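Local coordinates for penicillin-binding protein (Bacillus halodurans, PDB 3TG9) that probably binds penicillin and related beta-lactams as a membrane-associated serine enzyme of the beta-lactamase family, at residues Ile93-Leu97 / Thr98-Gly102; Asp105-Glu109 / Glu110-Asp114; Asp113-Glu116 / Asp117-Lys120; Asp132-Pro135 / Leu136-Ala140; Asn251-Tyr254 / Thr255-Leu259. All coordinates share one frame; numbering follows the deposited sequence.

Contact 1. Residues Ile93-Leu97 / Thr98-Gly102; sequences IHHLL and THTSG
The helix ends at His99, whose positive phi (66°) turns the backbone, and Thr100 N reaches back to His95 O (2.8 Å, N-H...O angle 166°). Its companion bond, His99 N to Leu96 O, is longer at 3.3 Å and meets that oxygen from well above the carbonyl plane. Thr98 makes a side-chain bond one residue earlier: its OG1 donates to His94 O at 2.9 Å. With chi1 at 56°, this hydroxyl lies between its own backbone N and carbonyl carbon and is thereby directed back at the preceding turn. Thr100 OG1 sits 2.9 Å from Thr98 OG1 and also near His95 O, so its one proton has two possible acceptors. The two threonines bring side-chain oxygens to the carbonyls of the last turn as the helical bonding ends.

Packing contacts fill in the rest. His95 CB lies 3.7 Å from Ser101 CB, and Leu96 CD2 reaches the same serine carbon from its branch end. Thr98 CG2 stands over one face of the His94 ring, 4.1 Å from CE1, whereas Thr100 OG1 meets the edge of the His95 ring. The polar ends of these two histidines are used elsewhere, His94 ND1 with Tyr273 and His95 ND1 with Thr92 N. The positive phi and the pair of back-bonds identify a Schellman motif at the end of helix 93-98. It sends the His99 ring toward Tyr152 of a probable SxxK-type active site, and the His-Thr-Ser-Gly run is a familiar feature of the beta-lactamase family.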
# COMPACT_ATOMS: atom_id res chain seq x y z
N ILE B 93 10.92 -27.99 19.08
CA ILE B 93 10.53 -26.64 19.46
C ILE B 93 11.75 -25.84 19.90
O ILE B 93 11.97 -24.72 19.43
CB ILE B 93 9.52 -26.69 20.62
CG1 ILE B 93 8.25 -27.45 20.21
CG2 ILE B 93 9.20 -25.29 21.12
CD1 ILE B 93 7.61 -26.92 18.93
N HIS B 94 12.53 -26.43 20.79
CA HIS B 94 13.70 -25.77 21.36
C HIS B 94 14.73 -25.38 20.29
O HIS B 94 15.39 -24.35 20.41
CB HIS B 94 14.33 -26.66 22.44
CG HIS B 94 15.72 -26.26 22.82
ND1 HIS B 94 15.99 -25.45 23.90
CD2 HIS B 94 16.91 -26.55 22.25
CE1 HIS B 94 17.30 -25.26 23.99
NE2 HIS B 94 17.88 -25.91 22.99
N HIS B 95 14.86 -26.19 19.24
CA HIS B 95 15.75 -25.83 18.14
C HIS B 95 15.30 -24.54 17.46
O HIS B 95 16.10 -23.66 17.16
CB HIS B 95 15.82 -26.95 17.10
CG HIS B 95 16.51 -28.19 17.59
ND1 HIS B 95 16.08 -29.46 17.27
CD2 HIS B 95 17.60 -28.35 18.38
CE1 HIS B 95 16.87 -30.35 17.84
NE2 HIS B 95 17.80 -29.70 18.52
N LEU B 96 14.00 -24.45 17.23
CA LEU B 96 13.41 -23.29 16.58
C LEU B 96 13.57 -22.03 17.43
O LEU B 96 13.94 -20.97 16.92
CB LEU B 96 11.93 -23.55 16.28
CG LEU B 96 11.70 -24.78 15.38
CD1 LEU B 96 10.27 -25.29 15.48
CD2 LEU B 96 12.06 -24.47 13.94
N LEU B 97 13.33 -22.17 18.74
CA LEU B 97 13.36 -21.05 19.68
C LEU B 97 14.74 -20.41 19.81
O LEU B 97 14.86 -19.24 20.18
CB LEU B 97 12.91 -21.52 21.07
CG LEU B 97 11.42 -21.74 21.29
CD1 LEU B 97 11.19 -22.60 22.52
CD2 LEU B 97 10.70 -20.41 21.42
N THR B 98 15.78 -21.20 19.55
CA THR B 98 17.14 -20.74 19.73
C THR B 98 17.89 -20.61 18.40
O THR B 98 19.08 -20.30 18.39
CB THR B 98 17.94 -21.68 20.65
OG1 THR B 98 17.90 -23.01 20.12
CG2 THR B 98 17.35 -21.68 22.06
N HIS B 99 17.19 -20.84 17.29
CA HIS B 99 17.80 -20.71 15.97
C HIS B 99 18.88 -21.75 15.76
O HIS B 99 19.93 -21.44 15.19
CB HIS B 99 18.42 -19.32 15.79
CG HIS B 99 17.42 -18.21 15.79
ND1 HIS B 99 16.54 -17.99 14.75
CD2 HIS B 99 17.17 -17.24 16.70
CE1 HIS B 99 15.80 -16.94 15.02
NE2 HIS B 99 16.16 -16.46 16.20
N THR B 100 18.64 -22.97 16.20
CA THR B 100 19.60 -24.05 15.99
C THR B 100 18.97 -25.22 15.25
O THR B 100 19.52 -26.32 15.24
CB THR B 100 20.18 -24.54 17.34
OG1 THR B 100 19.11 -24.89 18.22
CG2 THR B 100 21.03 -23.45 17.99
N SER B 101 17.82 -24.97 14.62
CA SER B 101 17.02 -26.02 13.99
C SER B 101 17.59 -26.55 12.68
O SER B 101 17.30 -27.69 12.29
CB SER B 101 15.61 -25.51 13.72
OG SER B 101 15.59 -24.66 12.59
N GLY B 102 18.35 -25.72 11.98
CA GLY B 102 18.89 -26.09 10.69
C GLY B 102 17.93 -26.01 9.51
O GLY B 102 18.33 -26.26 8.38

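Contact 2. Residues Asp105-Glu109 / Glu110-Asp114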
# COMPACT_ATOMS: atom_id res chain seq x y z
N ASP B 105 15.59 -21.29 5.29
CA ASP B 105 14.95 -20.01 5.57
C ASP B 105 14.41 -19.47 4.25
O ASP B 105 14.89 -19.84 3.18
CB ASP B 105 15.99 -19.05 6.13
CG ASP B 105 15.39 -17.91 6.93
OD1 ASP B 105 14.18 -17.63 6.79
OD2 ASP B 105 16.15 -17.30 7.71
N TYR B 106 13.40 -18.60 4.30
CA TYR B 106 12.98 -17.92 3.08
C TYR B 106 13.74 -16.60 2.93
O TYR B 106 13.71 -15.97 1.88
CB TYR B 106 11.46 -17.70 3.06
CG TYR B 106 10.95 -16.67 4.05
CD1 TYR B 106 10.66 -15.37 3.66
CD2 TYR B 106 10.73 -17.01 5.38
CE1 TYR B 106 10.18 -14.43 4.55
CE2 TYR B 106 10.25 -16.08 6.29
CZ TYR B 106 9.98 -14.79 5.87
OH TYR B 106 9.51 -13.86 6.77
N PHE B 107 14.44 -16.22 3.99
CA PHE B 107 15.21 -14.97 4.02
C PHE B 107 16.39 -15.13 4.97
O PHE B 107 16.30 -14.82 6.17
CB PHE B 107 14.32 -13.79 4.44
CG PHE B 107 14.99 -12.44 4.31
CD1 PHE B 107 15.42 -11.98 3.08
CD2 PHE B 107 15.17 -11.63 5.42
CE1 PHE B 107 16.04 -10.74 2.96
CE2 PHE B 107 15.79 -10.40 5.31
CZ PHE B 107 16.22 -9.95 4.08
N ASP B 108 17.50 -15.63 4.44
CA ASP B 108 18.71 -15.84 5.23
C ASP B 108 19.47 -14.53 5.35
O ASP B 108 20.15 -14.11 4.41
CB ASP B 108 19.58 -16.91 4.57
CG ASP B 108 20.75 -17.31 5.42
OD1 ASP B 108 21.23 -18.45 5.24
OD2 ASP B 108 21.20 -16.51 6.27
N GLU B 109 19.36 -13.90 6.51
CA GLU B 109 19.90 -12.57 6.73
C GLU B 109 21.43 -12.53 6.76
O GLU B 109 22.04 -11.46 6.75
CB GLU B 109 19.31 -11.97 8.02
CG GLU B 109 17.78 -11.94 8.01
CD GLU B 109 17.19 -11.10 9.14
OE1 GLU B 109 16.07 -11.43 9.61
OE2 GLU B 109 17.84 -10.11 9.56
N GLU B 110 22.04 -13.71 6.79
CA GLU B 110 23.49 -13.84 6.78
C GLU B 110 24.05 -13.65 5.37
O GLU B 110 25.24 -13.35 5.20
CB GLU B 110 23.90 -15.20 7.35
CG GLU B 110 25.32 -15.64 6.99
CD GLU B 110 25.69 -16.98 7.63
OE1 GLU B 110 25.24 -17.24 8.77
OE2 GLU B 110 26.43 -17.76 6.98
N ILE B 111 23.20 -13.82 4.36
CA ILE B 111 23.63 -13.75 2.96
C ILE B 111 22.81 -12.77 2.13
O ILE B 111 23.28 -12.28 1.11
CB ILE B 111 23.58 -15.14 2.29
CG1 ILE B 111 22.16 -15.70 2.33
CG2 ILE B 111 24.55 -16.10 2.97
CD1 ILE B 111 22.01 -17.06 1.68
N THR B 112 21.59 -12.49 2.57
CA THR B 112 20.73 -11.57 1.82
C THR B 112 20.15 -10.48 2.71
O THR B 112 19.76 -10.73 3.85
CB THR B 112 19.58 -12.31 1.09
OG1 THR B 112 18.76 -11.36 0.40
CG2 THR B 112 18.72 -13.09 2.07
N ASP B 113 20.10 -9.26 2.16
CA ASP B 113 19.51 -8.12 2.84
C ASP B 113 18.46 -7.46 1.95
O ASP B 113 18.00 -6.35 2.24
CB ASP B 113 20.58 -7.09 3.22
CG ASP B 113 21.24 -6.44 2.00
OD1 ASP B 113 20.99 -6.88 0.86
OD2 ASP B 113 22.02 -5.48 2.19
N ASP B 114 18.09 -8.15 0.87
CA ASP B 114 17.19 -7.61 -0.14
C ASP B 114 15.74 -8.07 0.10
O ASP B 114 15.12 -8.71 -0.75
CB ASP B 114 17.66 -8.05 -1.53
CG ASP B 114 17.02 -7.24 -2.66
OD1 ASP B 114 16.14 -6.38 -2.39
OD2 ASP B 114 17.40 -7.49 -3.83
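Asp108 and Thr112 meet round a tight turn in which Asp108 O accepts two backbone bonds, from Ile111 N (3.1 Å) and from Thr112 N. Within that turn the Asp108 carboxylate forms an Asx turn, since its OD2 accepts from Glu110 N, two residues on, at 3.0 Å. The amide arrives on the anti side of OD2, 24° out of the carboxylate plane. CG of Asp108 is anti to its backbone N (chi1 -172°), which carries the carboxylate forward beside Glu110. The two acidic side chains then run side by side in the same direction, although OD2 of Asp108 and OE1 of Glu110 remain 4.8 Å apart. At that separation any mutual repulsion is probably modest, and solvent would damp it. Asp108 CB also packs on Ile111 CG1 at 3.6 Å, the side chains crossing at about a right angle.

Phe107 supplies the apolar half of the contact. Its CD1 lies 3.6 Å from Thr112 CG2, the ring and the methyl meeting obliquely, while Asp114 N comes up at the ring edge near its plane. Thr112 OG1 also borders the ring, near CE1, and accepts a weak bond from Asp114 N. Beyond the turn, the ring of Phe107 pairs edge-to-face with Phe115, and Glu109 OE1 is bonded to Asn154 ND2. Most of the residues that touch here are on the surface, with Phe107 the buried one. A further link closes the turn: the CA-H of Glu109 points at Thr112 O, with a carbon-oxygen distance of 3.4 Å and an angle of 158° at the hydrogen.

Contact 3. Residues Asp113-Glu116 / Asp117-Lys120; sequences DDFE and DLWK
Trp119 turns the edge of its indole toward the face of Phe115 in a T-shaped pair, with the planes at 83° and the centroid of its five-membered ring 5.4 Å from that of Phe115. The touching atoms lie along that edge: NE1 approaches Phe115 CE2 at 3.9 Å, and CZ2 approaches Phe115 CZ. Phe115 O lies over a face of the indole, and Leu118 CB lies over the centre of an indole face. Leu118 reaches the phenyl ring too, its CD2 lying 4.2 Å from Phe115 CD1. The indole N-H itself is spent on a weak bond to Ser219 O.

Backbone bonds of three-residue spacing hold the curve: Leu118 N to Phe115 O (3.0 Å) and Trp119 N to Glu116 O. At the start, Asp117 N makes weak bonds to both Asp114 O and Asp114 OD1. The two aspartates bring like charges together, OD2 to OD2 at 4.0 Å, and a water donates to Asp114 O (3.0 Å) and more weakly to Asp117 OD2. The repulsion between the two carboxylates is probably screened by solvent, as both aspartates are exposed.

Trp119 O accepts from Tyr125 OH of the second subunit. Within its own chain, Glu116 forms a salt bridge with Lys214 on strand 213-215, and the turn lies in the long connection between helix 93-98 and helix 155-168.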
# COMPACT_ATOMS: atom_id res chain seq x y z
N ASP B 113 20.10 -9.26 2.16
CA ASP B 113 19.51 -8.12 2.84
C ASP B 113 18.46 -7.46 1.95
O ASP B 113 18.00 -6.35 2.24
CB ASP B 113 20.58 -7.09 3.22
CG ASP B 113 21.24 -6.44 2.00
OD1 ASP B 113 20.99 -6.88 0.86
OD2 ASP B 113 22.02 -5.48 2.19
N ASP B 114 18.09 -8.15 0.87
CA ASP B 114 17.19 -7.61 -0.14
C ASP B 114 15.74 -8.07 0.10
O ASP B 114 15.12 -8.71 -0.75
CB ASP B 114 17.66 -8.05 -1.53
CG ASP B 114 17.02 -7.24 -2.66
OD1 ASP B 114 16.14 -6.38 -2.39
OD2 ASP B 114 17.40 -7.49 -3.83
N PHE B 115 15.22 -7.72 1.28
CA PHE B 115 13.88 -8.14 1.71
C PHE B 115 12.83 -7.85 0.63
O PHE B 115 12.04 -8.73 0.26
CB PHE B 115 13.51 -7.45 3.05
CG PHE B 115 12.42 -8.15 3.82
CD1 PHE B 115 12.65 -9.37 4.43
CD2 PHE B 115 11.16 -7.58 3.94
CE1 PHE B 115 11.65 -10.02 5.15
CE2 PHE B 115 10.15 -8.23 4.66
CZ PHE B 115 10.40 -9.45 5.27
N GLU B 116 12.83 -6.64 0.10
CA GLU B 116 11.84 -6.29 -0.90
C GLU B 116 11.83 -7.27 -2.08
O GLU B 116 10.77 -7.64 -2.57
CB GLU B 116 12.00 -4.85 -1.40
CG GLU B 116 10.78 -4.37 -2.18
CD GLU B 116 10.79 -2.88 -2.47
OE1 GLU B 116 11.70 -2.18 -1.98
OE2 GLU B 116 9.89 -2.40 -3.19
N ASP B 117 13.01 -7.70 -2.51
CA ASP B 117 13.12 -8.55 -3.70
C ASP B 117 12.42 -9.91 -3.57
O ASP B 117 12.24 -10.62 -4.57
CB ASP B 117 14.58 -8.75 -4.08
CG ASP B 117 14.74 -9.38 -5.45
OD1 ASP B 117 14.26 -8.76 -6.44
OD2 ASP B 117 15.34 -10.48 -5.54
N LEU B 118 12.05 -10.27 -2.34
CA LEU B 118 11.34 -11.51 -2.08
C LEU B 118 9.93 -11.46 -2.67
O LEU B 118 9.34 -12.49 -3.01
CB LEU B 118 11.23 -11.76 -0.58
CG LEU B 118 12.45 -12.31 0.17
CD1 LEU B 118 13.66 -11.41 -0.01
CD2 LEU B 118 12.10 -12.46 1.64
N TRP B 119 9.40 -10.25 -2.77
CA TRP B 119 8.01 -10.07 -3.17
C TRP B 119 7.89 -9.64 -4.61
O TRP B 119 6.84 -9.18 -5.05
CB TRP B 119 7.36 -9.04 -2.27
CG TRP B 119 7.81 -9.19 -0.89
CD1 TRP B 119 8.35 -8.23 -0.10
CD2 TRP B 119 7.81 -10.40 -0.12
NE1 TRP B 119 8.68 -8.75 1.12
CE2 TRP B 119 8.35 -10.09 1.14
CE3 TRP B 119 7.39 -11.71 -0.38
CZ2 TRP B 119 8.50 -11.04 2.15
CZ3 TRP B 119 7.54 -12.66 0.62
CH2 TRP B 119 8.09 -12.32 1.87
N LYS B 120 8.98 -9.79 -5.36
CA LYS B 120 9.00 -9.40 -6.76
C LYS B 120 8.03 -10.25 -7.59
O LYS B 120 7.40 -9.74 -8.52
CB LYS B 120 10.42 -9.52 -7.32
CG LYS B 120 10.59 -8.85 -8.66
CD LYS B 120 11.85 -9.32 -9.37
CE LYS B 120 11.96 -8.71 -10.77
NZ LYS B 120 10.70 -8.88 -11.57
O HOH W 1 16.26 -10.97 -2.41

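Contact 4. Residues Asp132-Pro135 / Leu136-Ala140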
# COMPACT_ATOMS: atom_id res chain seq x y z
N ASP B 132 0.96 -19.23 4.52
CA ASP B 132 1.28 -18.69 3.21
C ASP B 132 2.80 -18.61 3.00
O ASP B 132 3.27 -18.51 1.87
CB ASP B 132 0.63 -17.32 3.00
CG ASP B 132 -0.89 -17.39 2.99
OD1 ASP B 132 -1.43 -18.38 2.45
OD2 ASP B 132 -1.54 -16.46 3.51
N PHE B 133 3.55 -18.66 4.09
CA PHE B 133 5.00 -18.63 4.00
C PHE B 133 5.60 -20.00 3.69
O PHE B 133 6.71 -20.09 3.17
CB PHE B 133 5.62 -18.07 5.29
CG PHE B 133 5.33 -16.61 5.53
CD1 PHE B 133 6.31 -15.65 5.34
CD2 PHE B 133 4.07 -16.19 5.95
CE1 PHE B 133 6.06 -14.31 5.56
CE2 PHE B 133 3.81 -14.85 6.17
CZ PHE B 133 4.80 -13.91 5.97
N LEU B 134 4.86 -21.06 4.00
CA LEU B 134 5.39 -22.43 3.88
C LEU B 134 6.03 -22.75 2.52
O LEU B 134 7.15 -23.26 2.47
CB LEU B 134 4.31 -23.46 4.21
CG LEU B 134 4.14 -23.76 5.69
CD1 LEU B 134 2.82 -24.49 5.92
CD2 LEU B 134 5.34 -24.56 6.25
N PRO B 135 5.31 -22.47 1.42
CA PRO B 135 5.85 -22.80 0.10
C PRO B 135 7.20 -22.13 -0.15
O PRO B 135 7.98 -22.64 -0.95
CB PRO B 135 4.81 -22.22 -0.86
CG PRO B 135 3.55 -22.18 -0.08
CD PRO B 135 3.97 -21.85 1.33
N LEU B 136 7.46 -21.01 0.53
CA LEU B 136 8.68 -20.23 0.31
C LEU B 136 9.95 -20.90 0.81
O LEU B 136 11.06 -20.42 0.54
CB LEU B 136 8.55 -18.84 0.95
CG LEU B 136 7.39 -17.95 0.50
CD1 LEU B 136 7.44 -16.61 1.20
CD2 LEU B 136 7.40 -17.77 -1.02
N PHE B 137 9.82 -22.00 1.55
CA PHE B 137 11.00 -22.64 2.13
C PHE B 137 10.84 -24.13 2.44
O PHE B 137 11.84 -24.84 2.56
CB PHE B 137 11.43 -21.89 3.39
CG PHE B 137 10.47 -22.01 4.54
CD1 PHE B 137 10.64 -22.98 5.52
CD2 PHE B 137 9.39 -21.13 4.66
CE1 PHE B 137 9.76 -23.08 6.59
CE2 PHE B 137 8.50 -21.23 5.73
CZ PHE B 137 8.69 -22.20 6.70
N GLN B 138 9.60 -24.59 2.57
CA GLN B 138 9.32 -25.93 3.09
C GLN B 138 9.94 -27.05 2.25
O GLN B 138 10.19 -28.13 2.77
CB GLN B 138 7.82 -26.16 3.24
CG GLN B 138 7.11 -26.56 1.95
CD GLN B 138 5.61 -26.65 2.12
OE1 GLN B 138 4.86 -26.02 1.37
NE2 GLN B 138 5.16 -27.42 3.10
N HIS B 139 10.19 -26.78 0.97
CA HIS B 139 10.72 -27.81 0.07
C HIS B 139 12.23 -27.72 -0.09
O HIS B 139 12.84 -28.52 -0.81
CB HIS B 139 10.07 -27.70 -1.31
CG HIS B 139 8.60 -27.96 -1.31
ND1 HIS B 139 8.05 -29.12 -0.81
CD2 HIS B 139 7.56 -27.21 -1.75
CE1 HIS B 139 6.73 -29.07 -0.94
NE2 HIS B 139 6.41 -27.92 -1.51
N ALA B 140 12.84 -26.74 0.57
CA ALA B 140 14.28 -26.57 0.47
C ALA B 140 14.99 -27.49 1.47
O ALA B 140 14.41 -27.87 2.49
CB ALA B 140 14.67 -25.11 0.70
O HOH W 2 10.23 -24.47 -0.52
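Leu134 and Phe137 meet first through a carbonyl: Leu134 O takes two backbone donors, Phe137 N (3.1 Å) and Gln138 N. The Gln138 bond is the shorter, 2.8 Å, and points almost straight down the C=O, with a C=O...N angle of 174°. The Phe137 amide instead comes from above the carbonyl plane. That same oxygen lies over one face of the Phe137 ring, offset toward the rim. One step earlier, Leu136 N donates to Phe133 O at 2.9 Å.

Side chains close round this backbone. Leu134 CD2 packs on Phe137 CZ at 4.1 Å. Phe133 and Leu136 touch more loosely through their CD1 atoms. Gln138 folds back over the turn: CB already faces Leu134 O, and chi1 of 82° keeps CG beside it and brings OE1 to 3.6 Å from Pro135 N, which carries no hydrogen to give.

Further out, a type I beta turn runs from Phe137 to Ala140, with Ala140 N bonded to Phe137 O. A water joins the turn to the preceding residues, donating to Pro135 O (2.9 Å) and accepting from His139 N (2.7 Å). Helix 155-168 backs the hydrophobic side, Leu134 resting on Leu162 and Phe137 on Ala155 and Leu159, while Asp132 OD2 accepts from the backbone amides of Arg128 and Arg129.

The chemistry is thus two-sided: Phe133, Leu134 and Phe137 pack the turn against helix 155-168, with both phenylalanines buried, while a carbonyl that accepts two hydrogen bonds and a bridging water beside exposed Pro135 and His139 meet its polar needs.

Contact 5. Residues Asn251-Tyr254 / Thr255-Leu259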
# COMPACT_ATOMS: atom_id res chain seq x y z
N ASN B 251 5.02 -18.02 34.61
CA ASN B 251 5.46 -18.15 35.99
C ASN B 251 6.98 -17.99 36.06
O ASN B 251 7.64 -17.88 35.03
CB ASN B 251 4.98 -19.48 36.59
CG ASN B 251 5.66 -20.68 35.97
OD1 ASN B 251 6.76 -20.57 35.40
ND2 ASN B 251 5.01 -21.83 36.06
N GLU B 252 7.53 -17.97 37.26
CA GLU B 252 8.96 -17.70 37.44
C GLU B 252 9.87 -18.70 36.71
O GLU B 252 10.83 -18.30 36.04
CB GLU B 252 9.30 -17.64 38.93
CG GLU B 252 10.78 -17.65 39.22
CD GLU B 252 11.06 -17.74 40.70
OE1 GLU B 252 10.89 -16.72 41.40
OE2 GLU B 252 11.45 -18.83 41.15
N THR B 253 9.59 -19.99 36.84
CA THR B 253 10.36 -21.03 36.16
C THR B 253 10.41 -20.83 34.65
O THR B 253 11.47 -20.90 34.03
CB THR B 253 9.76 -22.43 36.42
OG1 THR B 253 9.79 -22.71 37.83
CG2 THR B 253 10.56 -23.48 35.69
N TYR B 254 9.25 -20.60 34.03
CA TYR B 254 9.20 -20.48 32.57
C TYR B 254 9.72 -19.15 32.05
O TYR B 254 10.38 -19.11 31.02
CB TYR B 254 7.81 -20.83 32.02
CG TYR B 254 7.59 -22.32 32.01
CD1 TYR B 254 6.94 -22.96 33.06
CD2 TYR B 254 8.07 -23.10 30.97
CE1 TYR B 254 6.75 -24.33 33.07
CE2 TYR B 254 7.89 -24.47 30.96
CZ TYR B 254 7.23 -25.08 32.01
OH TYR B 254 7.06 -26.44 32.00
N THR B 255 9.45 -18.08 32.78
CA THR B 255 10.08 -16.80 32.48
C THR B 255 11.60 -16.93 32.44
O THR B 255 12.26 -16.49 31.50
CB THR B 255 9.69 -15.74 33.50
OG1 THR B 255 8.27 -15.62 33.53
CG2 THR B 255 10.31 -14.40 33.13
N GLN B 256 12.14 -17.57 33.48
CA GLN B 256 13.59 -17.75 33.63
C GLN B 256 14.16 -18.67 32.55
O GLN B 256 15.27 -18.45 32.07
CB GLN B 256 13.88 -18.33 35.02
CG GLN B 256 15.32 -18.18 35.51
CD GLN B 256 15.40 -18.20 37.03
OE1 GLN B 256 14.44 -17.87 37.72
NE2 GLN B 256 16.56 -18.61 37.56
N LYS B 257 13.40 -19.69 32.17
CA LYS B 257 13.82 -20.58 31.08
C LYS B 257 13.93 -19.81 29.76
O LYS B 257 14.83 -20.06 28.96
CB LYS B 257 12.86 -21.76 30.92
CG LYS B 257 12.76 -22.67 32.15
CD LYS B 257 12.31 -24.09 31.79
CE LYS B 257 13.31 -24.75 30.84
NZ LYS B 257 12.93 -26.15 30.45
N LEU B 258 13.01 -18.87 29.55
CA LEU B 258 13.00 -18.08 28.32
C LEU B 258 14.19 -17.14 28.31
O LEU B 258 14.75 -16.85 27.25
CB LEU B 258 11.68 -17.29 28.20
CG LEU B 258 11.47 -16.22 27.11
CD1 LEU B 258 9.96 -16.01 26.79
CD2 LEU B 258 12.12 -14.90 27.48
N LEU B 259 14.60 -16.68 29.49
CA LEU B 259 15.69 -15.72 29.62
C LEU B 259 17.05 -16.39 29.82
O LEU B 259 18.04 -15.73 30.16
CB LEU B 259 15.43 -14.76 30.78
CG LEU B 259 14.13 -13.94 30.72
CD1 LEU B 259 13.78 -13.37 32.08
CD2 LEU B 259 14.24 -12.84 29.68
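Asn251 and Thr255 make the tight end of this helical turn, since Asn251 O is gripped twice by one residue. Thr255 N donates to it at 2.9 Å, nearly in line with the carbonyl, and Thr255 OG1 donates at 2.8 Å from well above the carbonyl plane. The hydroxyl is placed for this by chi1 of -58°, which sets OG1 next to the backbone N, and OG1 has a further weak bond with His247 ND1. The Asn251 side chain does a second job as N-cap: its OD1 accepts from Tyr254 N at 2.8 Å, with an N-H...O angle of 170°. Regular helical bonds follow, Gln256 N to Glu252 O and Leu258 N to Tyr254 O, both 3.0 Å long.

The solvent side is looser. Glu252 and Gln256 run side by side, but Glu252 CG and Gln256 OE1 are 4.0 Å apart, and the carboxylate and amide planes differ by 55°. Elsewhere, Tyr254 and Lys257 barely meet each other but both border Phe76.

Within the fold, helix 252-258 packs on helix 58-70 through Tyr254 on Val69 and Leu258 on Ile63 and Cys66, while Thr255 rests on Leu244 of helix 234-245.

From the N terminus, contact 1 ends helix 93-98 and opens the long connection to helix 155-168. Contacts 2, 3 and 4 follow along that connection, each closing a local turn, without nesting or crossing. Contact 2 runs into contact 3 through the shared Asp113 and Asp114, and Tyr106 also meets Leu118 and Trp119. Tyr106 of contact 2 packs against Phe133 and Leu136 of contact 4, and Trp119 of contact 3 touches Leu136, making one cluster of the three. Contact 5 comes far later, a turn within helix 252-258 that ties it to helices 58-70 and 234-245; its nearest atoms lie about 7 Å from contact 1.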